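Local coordinates for protein leucine aminopeptidase (Parabacteroides distasonis, PDB 3TC8) that is a zinc-dependent exopeptidase of peptidase family M28, probably acting as an aminopeptidase, although a glutaminyl-peptide cyclotransferase activity is also possible, at residues 196-210 with 259-271. Numbering follows the deposited sequence. Where two conformers were deposited one is given.
Sequences GILLDMVGGKNATFF and NIPSIDIINYDPE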
loop_
_atom_site.group_PDB
_atom_site.type_symbol
_atom_site.label_atom_id
_atom_site.label_comp_id
_atom_site.label_asym_id
_atom_site.label_seq_id
_atom_site.Cartn_x
_atom_site.Cartn_y
_atom_site.Cartn_z
ATOM N N GLY A 196 7.860 -1.931 -9.716
ATOM C CA GLY A 196 7.179 -1.519 -8.506
ATOM C C GLY A 196 6.370 -2.654 -7.878
ATOM O O GLY A 196 5.835 -3.513 -8.573
ATOM N N ILE A 197 6.290 -2.633 -6.541
ATOM C CA ILE A 197 5.443 -3.547 -5.790
ATOM C C ILE A 197 4.568 -2.718 -4.853
ATOM O O ILE A 197 5.085 -1.988 -3.997
ATOM C CB ILE A 197 6.208 -4.585 -4.960
ATOM C CG1 ILE A 197 7.121 -5.443 -5.873
ATOM C CG2 ILE A 197 5.244 -5.452 -4.180
ATOM C CD1 ILE A 197 8.049 -6.348 -5.048
ATOM N N LEU A 198 3.254 -2.806 -5.035
ATOM C CA LEU A 198 2.243 -2.245 -4.158
ATOM C C LEU A 198 1.794 -3.302 -3.162
ATOM O O LEU A 198 1.484 -4.413 -3.548
ATOM C CB LEU A 198 1.056 -1.797 -5.012
ATOM C CG LEU A 198 -0.224 -1.382 -4.282
ATOM C CD1 LEU A 198 -0.000 -0.211 -3.330
ATOM C CD2 LEU A 198 -1.297 -1.029 -5.282
ATOM N N LEU A 199 1.707 -2.927 -1.894
ATOM C CA LEU A 199 1.112 -3.742 -0.860
ATOM C C LEU A 199 -0.203 -3.065 -0.470
ATOM O O LEU A 199 -0.192 -1.896 -0.050
ATOM C CB LEU A 199 1.999 -3.838 0.370
ATOM C CG LEU A 199 3.442 -4.348 0.153
ATOM C CD1 LEU A 199 4.168 -4.453 1.481
ATOM C CD2 LEU A 199 3.417 -5.637 -0.622
ATOM N N ASP A 200 -1.285 -3.795 -0.515
ATOM C CA ASP A 200 -2.596 -3.269 -0.123
ATOM C C ASP A 200 -3.383 -4.385 0.550
ATOM O O ASP A 200 -3.540 -5.427 -0.062
ATOM C CB ASP A 200 -3.316 -2.731 -1.368
ATOM C CG ASP A 200 -4.578 -1.959 -1.086
ATOM O OD1 ASP A 200 -4.896 -1.664 0.077
ATOM O OD2 ASP A 200 -5.298 -1.555 -2.066
HETATM N N MSE A 201 -3.827 -4.199 1.783
HETATM C CA MSE A 201 -4.565 -5.266 2.477
HETATM C C MSE A 201 -3.771 -6.573 2.551
HETATM O O MSE A 201 -4.191 -7.615 2.042
HETATM C CB MSE A 201 -5.992 -5.472 1.879
HETATM C CG MSE A 201 -6.869 -4.225 2.041
HETATM SE SE MSE A 201 -8.648 -4.424 1.512
HETATM C CE MSE A 201 -9.287 -5.038 3.033
ATOM N N VAL A 202 -2.616 -6.435 3.176
ATOM C CA VAL A 202 -1.664 -7.512 3.372
ATOM C C VAL A 202 -1.541 -7.951 4.830
ATOM O O VAL A 202 -0.571 -8.600 5.199
ATOM C CB VAL A 202 -0.283 -7.171 2.787
ATOM C CG1 VAL A 202 -0.364 -7.036 1.270
ATOM C CG2 VAL A 202 0.318 -5.981 3.464
ATOM N N GLY A 203 -2.546 -7.624 5.653
ATOM C CA GLY A 203 -2.505 -7.975 7.044
ATOM C C GLY A 203 -3.555 -8.914 7.552
ATOM O O GLY A 203 -3.477 -9.339 8.717
ATOM N N GLY A 204 -4.575 -9.226 6.774
ATOM C CA GLY A 204 -5.698 -9.992 7.277
ATOM C C GLY A 204 -5.355 -11.438 7.542
ATOM O O GLY A 204 -4.663 -12.086 6.751
ATOM N N LYS A 205 -5.908 -11.994 8.619
ATOM C CA LYS A 205 -5.747 -13.402 8.920
ATOM C C LYS A 205 -6.150 -14.233 7.704
ATOM O O LYS A 205 -7.227 -13.991 7.128
ATOM C CB LYS A 205 -6.578 -13.801 10.129
ATOM C CG LYS A 205 -6.262 -15.181 10.644
ATOM C CD LYS A 205 -7.150 -15.563 11.828
ATOM C CE LYS A 205 -7.014 -17.008 12.184
ATOM N NZ LYS A 205 -5.635 -17.246 12.654
ATOM N N ASN A 206 -5.308 -15.184 7.284
ATOM C CA ASN A 206 -5.626 -16.078 6.157
ATOM C C ASN A 206 -5.904 -15.357 4.818
ATOM O O ASN A 206 -6.604 -15.873 3.957
ATOM C CB ASN A 206 -6.725 -17.034 6.526
ATOM C CG ASN A 206 -6.344 -17.937 7.677
ATOM O OD1 ASN A 206 -5.216 -18.460 7.750
ATOM N ND2 ASN A 206 -7.292 -18.174 8.574
ATOM N N ALA A 207 -5.255 -14.218 4.621
ATOM C CA ALA A 207 -5.333 -13.495 3.360
ATOM C C ALA A 207 -4.876 -14.418 2.226
ATOM O O ALA A 207 -3.995 -15.283 2.404
ATOM C CB ALA A 207 -4.459 -12.246 3.380
ATOM N N THR A 208 -5.403 -14.168 1.037
ATOM C CA THR A 208 -5.036 -14.876 -0.171
ATOM C C THR A 208 -4.687 -13.884 -1.260
ATOM O O THR A 208 -5.561 -13.162 -1.730
ATOM C CB THR A 208 -6.142 -15.838 -0.600
ATOM O OG1 THR A 208 -7.398 -15.173 -0.729
ATOM C CG2 THR A 208 -6.287 -16.995 0.373
ATOM N N PHE A 209 -3.417 -13.894 -1.660
ATOM C CA PHE A 209 -2.909 -13.021 -2.689
ATOM C C PHE A 209 -2.867 -13.786 -4.007
ATOM O O PHE A 209 -2.067 -14.722 -4.177
ATOM C CB PHE A 209 -1.495 -12.519 -2.355
ATOM C CG PHE A 209 -1.342 -11.999 -0.938
ATOM C CD1 PHE A 209 -2.233 -11.111 -0.372
ATOM C CD2 PHE A 209 -0.253 -12.400 -0.164
ATOM C CE1 PHE A 209 -2.075 -10.627 0.908
ATOM C CE2 PHE A 209 -0.082 -11.902 1.117
ATOM C CZ PHE A 209 -0.982 -11.039 1.664
ATOM N N PHE A 210 -3.767 -13.426 -4.934
ATOM C CA PHE A 210 -3.792 -14.023 -6.253
ATOM C C PHE A 210 -2.989 -13.142 -7.207
ATOM O O PHE A 210 -2.619 -12.004 -6.919
ATOM C CB PHE A 210 -5.256 -14.147 -6.723
ATOM C CG PHE A 210 -6.042 -15.249 -6.076
ATOM C CD1 PHE A 210 -6.529 -15.138 -4.782
ATOM C CD2 PHE A 210 -6.273 -16.401 -6.775
ATOM C CE1 PHE A 210 -7.246 -16.146 -4.216
ATOM C CE2 PHE A 210 -6.996 -17.442 -6.185
ATOM C CZ PHE A 210 -7.484 -17.301 -4.931
ATOM N N ASN A 259 5.204 4.580 -16.423
ATOM C CA ASN A 259 5.673 3.458 -17.231
ATOM C C ASN A 259 6.624 2.568 -16.440
ATOM O O ASN A 259 7.606 2.077 -16.964
ATOM C CB ASN A 259 6.349 3.940 -18.532
ATOM C CG ASN A 259 6.429 2.857 -19.575
ATOM O OD1 ASN A 259 5.516 2.037 -19.708
ATOM N ND2 ASN A 259 7.536 2.836 -20.319
ATOM N N ILE A 260 6.318 2.361 -15.159
ATOM C CA ILE A 260 7.055 1.425 -14.300
ATOM C C ILE A 260 6.199 0.179 -14.162
ATOM O O ILE A 260 5.104 0.264 -13.601
ATOM C CB ILE A 260 7.371 2.019 -12.917
ATOM C CG1 ILE A 260 8.259 3.271 -13.042
ATOM C CG2 ILE A 260 8.012 0.933 -12.031
ATOM C CD1 ILE A 260 8.335 4.062 -11.747
ATOM N N PRO A 261 6.679 -0.979 -14.690
ATOM C CA PRO A 261 5.925 -2.224 -14.517
ATOM C C PRO A 261 5.729 -2.507 -13.023
ATOM O O PRO A 261 6.715 -2.631 -12.312
ATOM C CB PRO A 261 6.797 -3.296 -15.197
ATOM C CG PRO A 261 7.675 -2.500 -16.154
ATOM C CD PRO A 261 7.940 -1.199 -15.425
ATOM N N SER A 262 4.475 -2.649 -12.606
ATOM C CA SER A 262 4.158 -2.713 -11.171
ATOM C C SER A 262 3.110 -3.759 -10.913
ATOM O O SER A 262 2.220 -4.013 -11.749
ATOM C CB SER A 262 3.710 -1.361 -10.651
ATOM O OG SER A 262 4.662 -0.360 -10.828
ATOM N N ILE A 263 3.198 -4.367 -9.739
ATOM C CA ILE A 263 2.263 -5.372 -9.307
ATOM C C ILE A 263 1.586 -4.955 -8.002
ATOM O O ILE A 263 2.089 -4.099 -7.252
ATOM C CB ILE A 263 2.963 -6.732 -9.132
ATOM C CG1 ILE A 263 3.838 -6.806 -7.873
ATOM C CG2 ILE A 263 3.758 -7.102 -10.406
ATOM C CD1 ILE A 263 4.260 -8.231 -7.511
ATOM N N ASP A 264 0.464 -5.628 -7.728
ATOM C CA ASP A 264 -0.306 -5.440 -6.502
ATOM C C ASP A 264 -0.387 -6.728 -5.746
ATOM O O ASP A 264 -0.866 -7.726 -6.314
ATOM C CB ASP A 264 -1.711 -4.933 -6.860
ATOM C CG ASP A 264 -2.489 -4.362 -5.712
ATOM O OD1 ASP A 264 -2.049 -4.329 -4.553
ATOM O OD2 ASP A 264 -3.663 -3.895 -6.021
ATOM N N ILE A 265 0.097 -6.729 -4.502
ATOM C CA ILE A 265 -0.058 -7.828 -3.565
ATOM C C ILE A 265 -1.207 -7.407 -2.664
ATOM O O ILE A 265 -1.072 -6.466 -1.871
ATOM C CB ILE A 265 1.235 -8.073 -2.748
ATOM C CG1 ILE A 265 2.442 -8.324 -3.668
ATOM C CG2 ILE A 265 1.022 -9.213 -1.757
ATOM C CD1 ILE A 265 3.742 -8.521 -2.979
ATOM N N ILE A 266 -2.333 -8.099 -2.786
ATOM C CA ILE A 266 -3.605 -7.689 -2.185
ATOM C C ILE A 266 -4.472 -8.879 -1.920
ATOM O O ILE A 266 -4.596 -9.768 -2.757
ATOM C CB ILE A 266 -4.324 -6.625 -3.078
ATOM C CG1 ILE A 266 -5.670 -6.228 -2.468
ATOM C CG2 ILE A 266 -4.486 -7.077 -4.519
ATOM C CD1 ILE A 266 -6.280 -4.973 -3.085
ATOM N N ASN A 267 -5.082 -8.904 -0.751
ATOM C CA ASN A 267 -6.037 -9.961 -0.409
ATOM C C ASN A 267 -7.243 -9.893 -1.359
ATOM O O ASN A 267 -7.948 -8.880 -1.406
ATOM C CB ASN A 267 -6.411 -9.744 1.061
ATOM C CG ASN A 267 -7.216 -10.887 1.668
ATOM O OD1 ASN A 267 -7.484 -11.921 1.019
ATOM N ND2 ASN A 267 -7.610 -10.699 2.930
ATOM N N TYR A 268 -7.474 -10.971 -2.103
ATOM C CA TYR A 268 -8.569 -11.105 -3.020
ATOM C C TYR A 268 -9.299 -12.391 -2.721
ATOM O O TYR A 268 -8.685 -13.435 -2.524
ATOM C CB TYR A 268 -8.040 -11.162 -4.461
ATOM C CG TYR A 268 -9.068 -11.449 -5.520
ATOM C CD1 TYR A 268 -9.958 -10.473 -5.945
ATOM C CD2 TYR A 268 -9.098 -12.682 -6.156
ATOM C CE1 TYR A 268 -10.898 -10.736 -6.952
ATOM C CE2 TYR A 268 -10.021 -12.958 -7.153
ATOM C CZ TYR A 268 -10.911 -11.986 -7.561
ATOM O OH TYR A 268 -11.833 -12.223 -8.559
ATOM N N ASP A 269 -10.626 -12.335 -2.761
ATOM C CA ASP A 269 -11.479 -13.505 -2.577
ATOM C C ASP A 269 -12.321 -13.725 -3.807
ATOM O O ASP A 269 -13.241 -12.952 -3.999
ATOM C CB ASP A 269 -12.390 -13.271 -1.407
ATOM C CG ASP A 269 -13.286 -14.485 -1.101
ATOM O OD1 ASP A 269 -13.375 -15.434 -1.940
ATOM O OD2 ASP A 269 -13.864 -14.443 -0.023
ATOM N N PRO A 270 -12.048 -14.774 -4.632
ATOM C CA PRO A 270 -12.725 -14.975 -5.958
ATOM C C PRO A 270 -14.209 -15.279 -5.914
ATOM O O PRO A 270 -14.898 -15.254 -6.957
ATOM C CB PRO A 270 -12.041 -16.216 -6.520
ATOM C CG PRO A 270 -11.284 -16.810 -5.362
ATOM C CD PRO A 270 -10.960 -15.745 -4.421
ATOM N N GLU A 271 -14.658 -15.530 -4.716
ATOM C CA GLU A 271 -16.051 -15.898 -4.434
ATOM C C GLU A 271 -16.801 -14.844 -3.558
ATOM O O GLU A 271 -18.008 -15.010 -3.352
ATOM C CB GLU A 271 -16.100 -17.299 -3.782
ATOM C CG GLU A 271 -15.198 -18.411 -4.418
ATOM C CD GLU A 271 -15.496 -18.778 -5.900
ATOM O OE1 GLU A 271 -16.665 -18.654 -6.394
ATOM O OE2 GLU A 271 -14.537 -19.272 -6.541
HETATM O O HOH W 1 -5.689 -8.820 4.160
HETATM O O HOH W 2 -9.136 -12.730 4.539
HETATM O O HOH W 3 -9.262 -13.915 1.061
HETATM O O HOH W 4 -2.089 -9.958 -5.201
HETATM O O HOH W 5 -4.956 -10.712 -5.326
#
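Leu198 lies level with Asp264 and Leu199 with Ile265 where strand 196-200 runs parallel to strand 262-266, an outermost strand of the mixed sheet in this M28 zinc-peptidase fold. Ile265 N gives Leu198 O a nearly straight bond of 2.9 Å, while Leu198 N and Asp200 N bond to Ile263 O and Ile265 O.

Ile265 carries the apolar packing on the face it shares with Ile197 and Leu199. Its CD1 touches both Ile197 CG2 (3.6 Å) and Leu199 CD2 (3.7 Å), which lie on the same side of it, and its CG2, placed opposite the backbone N (chi1 of CG1 -56°), makes a CH-pi contact 3.8 Å from the centroid of the Phe209 ring. The edge of that ring meets Ile266 O and Asn267 N, and Phe239 packs on it edge-to-face. Replacing Phe209 with an alanine would probably leave Ile265 CG2 without its aromatic cover and open a gap beside Phe239.

On the other face, Asp200 and Asp264 lie near Asp249, and Asp200 touches the zinc ligand Asp127.

Beyond the strands, the edge of Tyr268 meets the face of Phe210 in an offset edge-to-face pair, planes at 79°. Asn267 OD1 takes Thr208 N from above its amide plane (3.1 Å) and a proton from a water that also bonds Thr208 OG1, whose hydroxyl donates to Tyr268 O at 2.8 Å.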